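Local coordinates for mandelate racemase/muconate lactonizing enzyme family protein (Azoarcus sp., PDB 2QDE) that is of unknown function but has the two-domain architecture of the enolase superfamily, a capping domain joined to a modified TIM barrel that holds a barium ion, at residues Val10-Thr15 with Arg376-Gly381; Leu137-Gly142 with Glu325-Leu330; Met178-Arg183 with Glu213-Ser218; Leu286-Asn291 with Ala315-Ala320. One frame throughout, in Å; residues are numbered along the deposited sequence.

Contact 1: Val10-Thr15 with Arg376-Gly381; sequences VIPIST and RLVTPG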
# COMPACT_ATOMS: atom_id res chain seq x y z
N VAL A 10 -18.28 -41.51 21.42
CA VAL A 10 -16.89 -41.06 21.47
C VAL A 10 -16.10 -41.89 22.47
O VAL A 10 -16.42 -41.92 23.66
CB VAL A 10 -16.80 -39.58 21.88
CG1 VAL A 10 -15.34 -39.14 21.92
CG2 VAL A 10 -17.57 -38.72 20.89
N ILE A 11 -15.07 -42.57 21.98
CA ILE A 11 -14.23 -43.45 22.79
C ILE A 11 -12.83 -42.88 23.01
O ILE A 11 -12.07 -42.67 22.06
CB ILE A 11 -14.05 -44.82 22.10
CG1 ILE A 11 -15.41 -45.37 21.68
CG2 ILE A 11 -13.32 -45.78 23.03
CD1 ILE A 11 -15.31 -46.56 20.76
N PRO A 12 -12.46 -42.63 24.28
CA PRO A 12 -11.13 -42.09 24.58
C PRO A 12 -10.09 -43.22 24.63
O PRO A 12 -10.22 -44.16 25.42
CB PRO A 12 -11.33 -41.44 25.94
CG PRO A 12 -12.29 -42.39 26.60
CD PRO A 12 -13.29 -42.71 25.50
N ILE A 13 -9.07 -43.14 23.79
CA ILE A 13 -8.03 -44.16 23.78
C ILE A 13 -6.63 -43.61 24.01
O ILE A 13 -6.34 -42.43 23.77
CB ILE A 13 -8.02 -44.96 22.44
CG1 ILE A 13 -7.83 -44.00 21.26
CG2 ILE A 13 -9.31 -45.75 22.28
CD1 ILE A 13 -7.51 -44.73 19.94
N SER A 14 -5.76 -44.48 24.51
CA SER A 14 -4.37 -44.13 24.76
C SER A 14 -3.54 -45.23 24.11
O SER A 14 -3.59 -46.38 24.52
CB SER A 14 -4.10 -44.07 26.27
OG SER A 14 -4.80 -43.00 26.88
N THR A 15 -2.77 -44.86 23.09
CA THR A 15 -1.94 -45.82 22.37
C THR A 15 -0.45 -45.73 22.68
O THR A 15 0.18 -44.69 22.47
CB THR A 15 -2.14 -45.66 20.85
OG1 THR A 15 -3.54 -45.71 20.55
CG2 THR A 15 -1.44 -46.78 20.10
N ARG A 376 -9.18 -52.59 24.82
CA ARG A 376 -7.96 -52.68 25.60
C ARG A 376 -7.20 -51.35 25.68
O ARG A 376 -6.46 -51.11 26.64
CB ARG A 376 -7.02 -53.76 25.04
CG ARG A 376 -7.46 -55.19 25.34
CD ARG A 376 -6.35 -56.19 25.06
NE ARG A 376 -6.14 -56.44 23.64
CZ ARG A 376 -6.97 -57.15 22.88
NH1 ARG A 376 -8.07 -57.70 23.42
NH2 ARG A 376 -6.71 -57.33 21.59
N LEU A 377 -7.40 -50.48 24.69
CA LEU A 377 -6.68 -49.20 24.68
C LEU A 377 -7.43 -48.01 25.29
O LEU A 377 -6.91 -46.90 25.31
CB LEU A 377 -6.25 -48.84 23.26
CG LEU A 377 -5.27 -49.79 22.54
CD1 LEU A 377 -4.85 -49.16 21.22
CD2 LEU A 377 -4.04 -50.06 23.39
N VAL A 378 -8.65 -48.24 25.79
CA VAL A 378 -9.40 -47.14 26.40
C VAL A 378 -8.56 -46.52 27.51
O VAL A 378 -7.98 -47.22 28.33
CB VAL A 378 -10.75 -47.65 26.96
CG1 VAL A 378 -11.51 -46.50 27.64
CG2 VAL A 378 -11.58 -48.24 25.83
N THR A 379 -8.48 -45.19 27.51
CA THR A 379 -7.70 -44.44 28.48
C THR A 379 -8.08 -44.77 29.93
O THR A 379 -9.25 -44.69 30.31
CB THR A 379 -7.87 -42.91 28.26
OG1 THR A 379 -7.54 -42.59 26.90
CG2 THR A 379 -6.96 -42.13 29.20
N PRO A 380 -7.09 -45.15 30.76
CA PRO A 380 -7.35 -45.48 32.16
C PRO A 380 -8.09 -44.36 32.89
O PRO A 380 -7.73 -43.19 32.75
CB PRO A 380 -5.95 -45.70 32.73
CG PRO A 380 -5.19 -46.24 31.55
CD PRO A 380 -5.67 -45.35 30.42
N GLY A 381 -9.12 -44.72 33.65
CA GLY A 381 -9.89 -43.74 34.39
C GLY A 381 -10.97 -43.06 33.56
O GLY A 381 -11.74 -42.25 34.07
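The first strand of the antiparallel sheet in the N-terminal domain, 5-15, is met here by the chain where helix 371-377 gives way to the C-terminal tail, on its way back to the domain where it began. A single beta bridge, Ile13 with Val378, sets the register, the two CA atoms lying 4.2 Å apart. Ser14 N donates to Leu377 O at 2.8 Å, nearly straight and almost along the C=O axis. Thr379 N donates to Pro12 O at 2.9 Å, but from above the carbonyl plane, 39° out of it. Both oxygens also meet a C-H: Val378 CA lies 3.2 Å from Pro12 O, and Ile13 CA 3.3 Å from Leu377 O. Ser14 and Thr379 each set the hydroxyl beside their own backbone N (chi1 -67° and -55°), which brings them tip to tip, with Thr379 OG1 donating to Ser14 OG at 2.8 Å. Asp32 is bonded to that serine oxygen and Gln62 to the threonine oxygen, so the pair sits within a longer polar chain. On the flanks, Leu377 CD1 lies 3.8 Å from Thr15 OG1, while the side chains of Val378 and Ile11 cross at about a right angle, CG2 to CG2 4.1 Å. Further on, Val10 pairs with Arg385, and strand 385-387 joins the sheet. Completion of the N-terminal capping domain by the C-terminal end of the chain, after the barrel, is characteristic of the enolase superfamily.

Contact 2: Leu137-Gly142 with Glu325-Leu330; sequences LGLVLG and ENAGPL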
# COMPACT_ATOMS: atom_id res chain seq x y z
N LEU A 137 6.02 -40.43 -0.08
CA LEU A 137 6.17 -39.89 1.26
C LEU A 137 7.58 -39.49 1.66
O LEU A 137 8.58 -39.94 1.10
CB LEU A 137 5.67 -40.92 2.28
CG LEU A 137 4.22 -41.40 2.21
CD1 LEU A 137 4.05 -42.61 3.13
CD2 LEU A 137 3.28 -40.26 2.62
N GLY A 138 7.63 -38.62 2.67
CA GLY A 138 8.86 -38.15 3.26
C GLY A 138 8.65 -38.50 4.73
O GLY A 138 7.52 -38.85 5.10
N LEU A 139 9.66 -38.39 5.57
CA LEU A 139 9.47 -38.75 6.98
C LEU A 139 10.24 -37.89 7.98
O LEU A 139 11.35 -37.45 7.70
CB LEU A 139 9.86 -40.21 7.18
CG LEU A 139 8.95 -41.09 8.03
CD1 LEU A 139 7.61 -41.28 7.32
CD2 LEU A 139 9.63 -42.44 8.25
N VAL A 140 9.63 -37.67 9.14
CA VAL A 140 10.25 -36.89 10.22
C VAL A 140 11.06 -37.86 11.08
O VAL A 140 10.58 -38.95 11.39
CB VAL A 140 9.19 -36.24 11.14
CG1 VAL A 140 9.88 -35.32 12.14
CG2 VAL A 140 8.20 -35.45 10.32
N LEU A 141 12.26 -37.48 11.48
CA LEU A 141 13.09 -38.37 12.30
C LEU A 141 12.95 -38.12 13.80
O LEU A 141 12.57 -37.03 14.23
CB LEU A 141 14.56 -38.24 11.89
CG LEU A 141 14.89 -38.39 10.40
CD1 LEU A 141 16.40 -38.34 10.22
CD2 LEU A 141 14.34 -39.71 9.87
N GLY A 142 13.26 -39.14 14.59
CA GLY A 142 13.16 -39.02 16.03
C GLY A 142 14.38 -38.36 16.64
O GLY A 142 15.47 -38.38 16.05
N GLU A 325 3.47 -36.37 3.99
CA GLU A 325 4.02 -36.76 5.28
C GLU A 325 2.99 -37.37 6.22
O GLU A 325 3.09 -37.22 7.44
CB GLU A 325 4.64 -35.52 5.92
CG GLU A 325 5.65 -35.81 6.99
CD GLU A 325 5.73 -34.70 8.00
OE1 GLU A 325 4.74 -34.49 8.75
OE2 GLU A 325 6.79 -34.02 8.06
N ASN A 326 2.00 -38.05 5.66
CA ASN A 326 0.95 -38.67 6.46
C ASN A 326 1.36 -40.11 6.80
O ASN A 326 0.97 -41.05 6.12
CB ASN A 326 -0.35 -38.65 5.64
CG ASN A 326 -1.51 -39.34 6.34
OD1 ASN A 326 -1.82 -39.06 7.49
ND2 ASN A 326 -2.16 -40.26 5.62
N ALA A 327 2.15 -40.28 7.87
CA ALA A 327 2.63 -41.61 8.25
C ALA A 327 2.52 -41.95 9.74
O ALA A 327 3.42 -42.56 10.31
CB ALA A 327 4.09 -41.76 7.80
N GLY A 328 1.40 -41.56 10.35
CA GLY A 328 1.20 -41.83 11.76
C GLY A 328 1.49 -43.26 12.19
O GLY A 328 2.19 -43.46 13.18
N PRO A 329 0.96 -44.27 11.47
CA PRO A 329 1.19 -45.68 11.81
C PRO A 329 2.66 -46.09 11.90
O PRO A 329 3.02 -46.92 12.74
CB PRO A 329 0.45 -46.42 10.69
CG PRO A 329 -0.69 -45.49 10.38
CD PRO A 329 0.03 -44.15 10.34
N LEU A 330 3.51 -45.52 11.05
CA LEU A 330 4.93 -45.87 11.07
C LEU A 330 5.61 -45.34 12.33
O LEU A 330 6.57 -45.95 12.82
CB LEU A 330 5.64 -45.32 9.82
CG LEU A 330 5.09 -45.76 8.46
CD1 LEU A 330 5.98 -45.21 7.35
CD2 LEU A 330 5.05 -47.28 8.38
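Leu139 and Val140, consecutive on the strand, meet the segment 325-330 with different ends of it. The CB of Leu139 points away from that segment, but with chi1 at -136°, off the staggered positions, the branch folds back so that CD1 lies 3.6 Å from Ala327 CB. The same methyl reaches Leu330 CD1 tip to tip at 4.3 Å. Val140 keeps CG2 beside its own backbone N and crosses Glu325 obliquely. Glu325 has CG anti to the backbone N (chi1 -160°) and remains extended beyond it, which carries the carboxylate against the valine methyl: OE2 is only 3.0 Å from Val140 CG2, a tight approach of an oxygen to carbon. Strand 135-140 is the first of the barrel strands, and Gly138 pairs through its backbone with Gln324, consistent with the chain just before Glu325 closing the modified TIM barrel beside that first strand. The Glu325 side chain is about 7 Å from the bound barium ion, and Lys165 on the adjoining strand forms a long, weak ion pair with OE2, which probably tempers the charge. Leu137 points toward the segment and sets CD2 4.0 Å from Asn326 N. Ala327 is the N-cap residue, immediately before helix 328-332, and Phe352 packs on it and on Leu330. No hydrogen bond joins the segments, and the buried Gly138 O and Asn326 O have no partner in the model.

Contact 3: Met178-Arg183 with Glu213-Ser218; sequences MVAEVR and EKYNLS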
# COMPACT_ATOMS: atom_id res chain seq x y z
N MET A 178 23.10 -31.23 14.76
CA MET A 178 22.18 -32.21 14.18
C MET A 178 22.18 -32.13 12.65
O MET A 178 22.40 -33.14 11.97
CB MET A 178 20.76 -31.96 14.71
CG MET A 178 19.68 -32.88 14.14
SD MET A 178 18.01 -32.51 14.82
CE MET A 178 17.59 -31.02 13.92
N VAL A 179 21.94 -30.93 12.13
CA VAL A 179 21.91 -30.71 10.69
C VAL A 179 23.26 -30.99 10.04
O VAL A 179 23.33 -31.62 8.98
CB VAL A 179 21.45 -29.26 10.36
CG1 VAL A 179 21.58 -28.98 8.87
CG2 VAL A 179 20.01 -29.06 10.80
N ALA A 180 24.33 -30.52 10.67
CA ALA A 180 25.67 -30.73 10.14
C ALA A 180 25.91 -32.22 9.89
O ALA A 180 26.29 -32.61 8.78
CB ALA A 180 26.71 -30.19 11.11
N GLU A 181 25.68 -33.03 10.92
CA GLU A 181 25.87 -34.48 10.82
C GLU A 181 24.95 -35.15 9.80
O GLU A 181 25.41 -35.89 8.92
CB GLU A 181 25.67 -35.12 12.20
CG GLU A 181 25.45 -36.63 12.16
CD GLU A 181 26.70 -37.42 11.75
OE1 GLU A 181 27.68 -36.79 11.30
OE2 GLU A 181 26.68 -38.66 11.88
N VAL A 182 23.64 -34.91 9.91
CA VAL A 182 22.70 -35.51 8.98
C VAL A 182 23.04 -35.18 7.52
O VAL A 182 23.02 -36.06 6.66
CB VAL A 182 21.26 -35.06 9.28
CG1 VAL A 182 20.29 -35.72 8.31
CG2 VAL A 182 20.89 -35.43 10.71
N ARG A 183 23.36 -33.91 7.25
CA ARG A 183 23.71 -33.48 5.89
C ARG A 183 24.92 -34.23 5.33
O ARG A 183 24.92 -34.63 4.17
CB ARG A 183 24.02 -31.98 5.87
CG ARG A 183 24.51 -31.45 4.52
CD ARG A 183 23.39 -30.78 3.73
NE ARG A 183 22.65 -31.72 2.91
CZ ARG A 183 21.47 -31.48 2.35
NH1 ARG A 183 20.85 -30.32 2.53
NH2 ARG A 183 20.89 -32.42 1.61
N GLU A 213 22.52 -21.81 6.55
CA GLU A 213 22.54 -21.67 5.10
C GLU A 213 23.60 -22.52 4.39
O GLU A 213 23.37 -22.97 3.27
CB GLU A 213 22.68 -20.19 4.70
CG GLU A 213 21.48 -19.34 5.16
CD GLU A 213 21.53 -17.89 4.69
OE1 GLU A 213 22.62 -17.28 4.73
OE2 GLU A 213 20.46 -17.36 4.30
N LYS A 214 24.74 -22.76 5.04
CA LYS A 214 25.79 -23.55 4.40
C LYS A 214 25.39 -25.02 4.21
O LYS A 214 26.04 -25.76 3.46
CB LYS A 214 27.09 -23.46 5.21
CG LYS A 214 27.07 -24.21 6.54
CD LYS A 214 28.38 -23.97 7.28
CE LYS A 214 28.51 -22.51 7.70
NZ LYS A 214 29.90 -22.11 8.06
N TYR A 215 24.31 -25.44 4.88
CA TYR A 215 23.85 -26.82 4.77
C TYR A 215 22.78 -27.02 3.70
O TYR A 215 22.32 -28.13 3.47
CB TYR A 215 23.34 -27.30 6.13
CG TYR A 215 24.41 -27.24 7.19
CD1 TYR A 215 25.58 -28.00 7.07
CD2 TYR A 215 24.30 -26.38 8.28
CE1 TYR A 215 26.60 -27.90 8.01
CE2 TYR A 215 25.32 -26.27 9.23
CZ TYR A 215 26.47 -27.04 9.08
OH TYR A 215 27.49 -26.94 10.00
N ASN A 216 22.41 -25.93 3.03
CA ASN A 216 21.42 -25.95 1.95
C ASN A 216 20.11 -26.68 2.23
O ASN A 216 19.69 -27.52 1.44
CB ASN A 216 22.05 -26.54 0.69
CG ASN A 216 23.19 -25.70 0.17
OD1 ASN A 216 24.19 -25.51 0.86
ND2 ASN A 216 23.04 -25.19 -1.05
N LEU A 217 19.46 -26.35 3.33
CA LEU A 217 18.19 -26.97 3.66
C LEU A 217 17.16 -26.54 2.60
O LEU A 217 17.18 -25.39 2.15
CB LEU A 217 17.74 -26.52 5.05
CG LEU A 217 18.71 -26.85 6.19
CD1 LEU A 217 18.30 -26.12 7.47
CD2 LEU A 217 18.73 -28.36 6.41
N SER A 218 16.28 -27.45 2.20
CA SER A 218 15.28 -27.10 1.20
C SER A 218 14.30 -26.06 1.72
O SER A 218 13.70 -25.32 0.93
CB SER A 218 14.52 -28.35 0.74
OG SER A 218 13.72 -28.88 1.79
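Arg183 NH2 is gripped twice, by the carbonyl oxygens of Gly187 and Val190, and the other terminal nitrogen of the same guanidinium reaches across the contact, NH1 donating to Tyr215 O at 2.8 Å (158° at the hydrogen). The carbonyl lies at the edge of the guanidinium, near its plane, although the position of that oxygen is less certain. Bends at chi2 (99°) and chi3 turn the arginine chain from the helix toward the loop. Tyr215 lays its ring against the same helix: Ala180 CA sits over one face, 4.1 Å from the ring centroid and 29° off the normal, a CH-pi contact, while Lys214 CG covers the opposite face. The phenol end passes Ala180 CB, with OH 3.5 Å away. Nearer the barrel, Val179 CG1 touches Tyr215 CB at 3.7 Å and Leu217 CD2 at 3.8 Å. Val179 and Leu217 both rest on Ile194 of strand 192-195. The contact thus joins the outer helix 172-186 to the loop between helix 202-212 and strand 220-221, an arrangement characteristic of the helical layer of a TIM-type beta/alpha barrel.

Contact 4: Leu286-Asn291 with Ala315-Ala320; sequences LARLAN and ANDWIA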
# COMPACT_ATOMS: atom_id res chain seq x y z
N LEU A 286 -7.43 -22.45 -1.87
CA LEU A 286 -6.63 -21.25 -1.65
C LEU A 286 -5.17 -21.55 -1.95
O LEU A 286 -4.46 -20.70 -2.51
CB LEU A 286 -6.79 -20.75 -0.21
CG LEU A 286 -7.87 -19.69 0.02
CD1 LEU A 286 -9.21 -20.10 -0.59
CD2 LEU A 286 -8.01 -19.46 1.51
N ALA A 287 -4.71 -22.75 -1.60
CA ALA A 287 -3.33 -23.15 -1.85
C ALA A 287 -3.06 -23.17 -3.36
O ALA A 287 -1.99 -22.75 -3.81
CB ALA A 287 -3.06 -24.54 -1.27
N ARG A 288 -4.03 -23.66 -4.12
CA ARG A 288 -3.93 -23.72 -5.57
C ARG A 288 -3.85 -22.32 -6.16
O ARG A 288 -3.04 -22.05 -7.05
CB ARG A 288 -5.16 -24.45 -6.14
CG ARG A 288 -5.37 -24.27 -7.63
CD ARG A 288 -6.73 -24.80 -8.05
NE ARG A 288 -6.81 -26.26 -8.01
CZ ARG A 288 -6.23 -27.06 -8.90
NH1 ARG A 288 -5.54 -26.55 -9.91
NH2 ARG A 288 -6.35 -28.38 -8.78
N LEU A 289 -4.68 -21.42 -5.64
CA LEU A 289 -4.71 -20.04 -6.10
C LEU A 289 -3.36 -19.37 -5.83
O LEU A 289 -2.92 -18.50 -6.60
CB LEU A 289 -5.82 -19.28 -5.36
CG LEU A 289 -5.89 -17.76 -5.58
CD1 LEU A 289 -6.26 -17.46 -7.02
CD2 LEU A 289 -6.92 -17.17 -4.63
N ALA A 290 -2.70 -19.77 -4.75
CA ALA A 290 -1.40 -19.21 -4.38
C ALA A 290 -0.26 -19.85 -5.17
O ALA A 290 0.88 -19.37 -5.13
CB ALA A 290 -1.16 -19.39 -2.90
N ASN A 291 -0.57 -20.93 -5.87
CA ASN A 291 0.41 -21.67 -6.65
C ASN A 291 1.57 -22.11 -5.74
O ASN A 291 2.73 -22.11 -6.15
CB ASN A 291 0.93 -20.82 -7.81
CG ASN A 291 1.78 -21.62 -8.79
OD1 ASN A 291 1.56 -22.81 -8.98
ND2 ASN A 291 2.75 -20.96 -9.42
N ALA A 315 -6.80 -38.11 -4.07
CA ALA A 315 -7.86 -37.54 -4.88
C ALA A 315 -7.69 -36.08 -5.29
O ALA A 315 -7.91 -35.72 -6.45
CB ALA A 315 -9.21 -37.72 -4.18
N ASN A 316 -7.30 -35.23 -4.33
CA ASN A 316 -7.15 -33.80 -4.61
C ASN A 316 -6.05 -33.49 -5.62
O ASN A 316 -4.87 -33.69 -5.35
CB ASN A 316 -6.93 -33.04 -3.30
CG ASN A 316 -6.92 -31.54 -3.50
OD1 ASN A 316 -5.88 -30.94 -3.72
ND2 ASN A 316 -8.10 -30.93 -3.43
N ASP A 317 -6.47 -32.99 -6.77
CA ASP A 317 -5.56 -32.67 -7.86
C ASP A 317 -4.38 -31.79 -7.48
O ASP A 317 -3.25 -32.04 -7.90
CB ASP A 317 -6.34 -32.00 -9.00
CG ASP A 317 -5.49 -31.81 -10.23
OD1 ASP A 317 -5.05 -32.83 -10.81
OD2 ASP A 317 -5.26 -30.64 -10.60
N TRP A 318 -4.63 -30.76 -6.68
CA TRP A 318 -3.56 -29.87 -6.29
C TRP A 318 -2.51 -30.52 -5.40
O TRP A 318 -1.32 -30.41 -5.67
CB TRP A 318 -4.11 -28.64 -5.57
CG TRP A 318 -3.01 -27.66 -5.30
CD1 TRP A 318 -2.36 -27.45 -4.12
CD2 TRP A 318 -2.36 -26.85 -6.28
NE1 TRP A 318 -1.33 -26.55 -4.30
CE2 TRP A 318 -1.31 -26.17 -5.62
CE3 TRP A 318 -2.55 -26.63 -7.65
CZ2 TRP A 318 -0.46 -25.28 -6.29
CZ3 TRP A 318 -1.70 -25.75 -8.32
CH2 TRP A 318 -0.67 -25.08 -7.63
N ILE A 319 -2.94 -31.20 -4.35
CA ILE A 319 -1.98 -31.80 -3.45
C ILE A 319 -1.32 -33.06 -4.01
O ILE A 319 -0.26 -33.47 -3.53
CB ILE A 319 -2.63 -32.09 -2.07
CG1 ILE A 319 -1.54 -32.17 -1.00
CG2 ILE A 319 -3.44 -33.37 -2.12
CD1 ILE A 319 -2.06 -32.08 0.42
N ALA A 320 -1.93 -33.66 -5.03
CA ALA A 320 -1.39 -34.86 -5.66
C ALA A 320 -0.07 -34.58 -6.39
O ALA A 320 0.54 -35.49 -6.95
CB ALA A 320 -2.41 -35.46 -6.63
O HOH W 1 -7.53 -29.68 -6.43
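Trp318 lies flat against the last turns of helix 277-290. Arg288 CA stands over the six-membered ring, 3.6 Å from its centroid and 13° off the normal, a close CH-pi contact, and Ala287 C lies over the same face nearer the rim. The arginine chain, with CG anti to the backbone N, runs on along the indole, CG 3.7 Å from Trp318 CE3, then bends at chi3. Its guanidinium is therefore tilted 65° to the ring plane, with Trp318 CE3 over one face. At the edge, NH2 gives Asp317 OD2 a nearly straight hydrogen bond on its anti lone pair at 3.1 Å, part of a salt bridge, and the two flat groups are almost coplanar, 3° apart. A water in the guanidinium plane accepts from Arg288 NH2 (2.9 Å) and from Trp318 N (3.1 Å), tying the charge to the loop backbone. Asn291 OD1 meets the indole edge, 3.5 Å from CH2.

Further out, Asn316 OD1 accepts from Ile319 N at 3.0 Å, an Asx motif that shapes the turn carrying Asp317 and Trp318. Asn291, with positive phi, ends its helix in a Schellman motif, and Trp318 NE1 bonds to Leu292 O just beyond. Other copies of the protein take part: Glu87 of a second subunit accepts from Asp317 N, and Asp228 of a third from Asn291 ND2. The indole sits between helix 277-290 and the loop after helix 303-315, with Val294 of strand 294-296 against it and Phe322 meeting it edge-to-face.

How the contacts relate
Contact 2 lies nearest the middle of the chain, about 10 Å from its centre, and brings Glu325 to about 7 Å from the barium ion held by Asp195, Asn197, Glu221 and Asp246. Contacts 3 and 4 belong to the helical layer of the same barrel and approach contact 2 to about 5 and 8 Å between nearest atoms; their own centres are about 29 Å apart. The loop of contact 3 leads into strand 220-221, which carries Glu221. Contact 1 lies in the capping domain, on the opposite side of the chain's centre from contact 4, with about 36 Å between their centres. It spans the other three along the sequence.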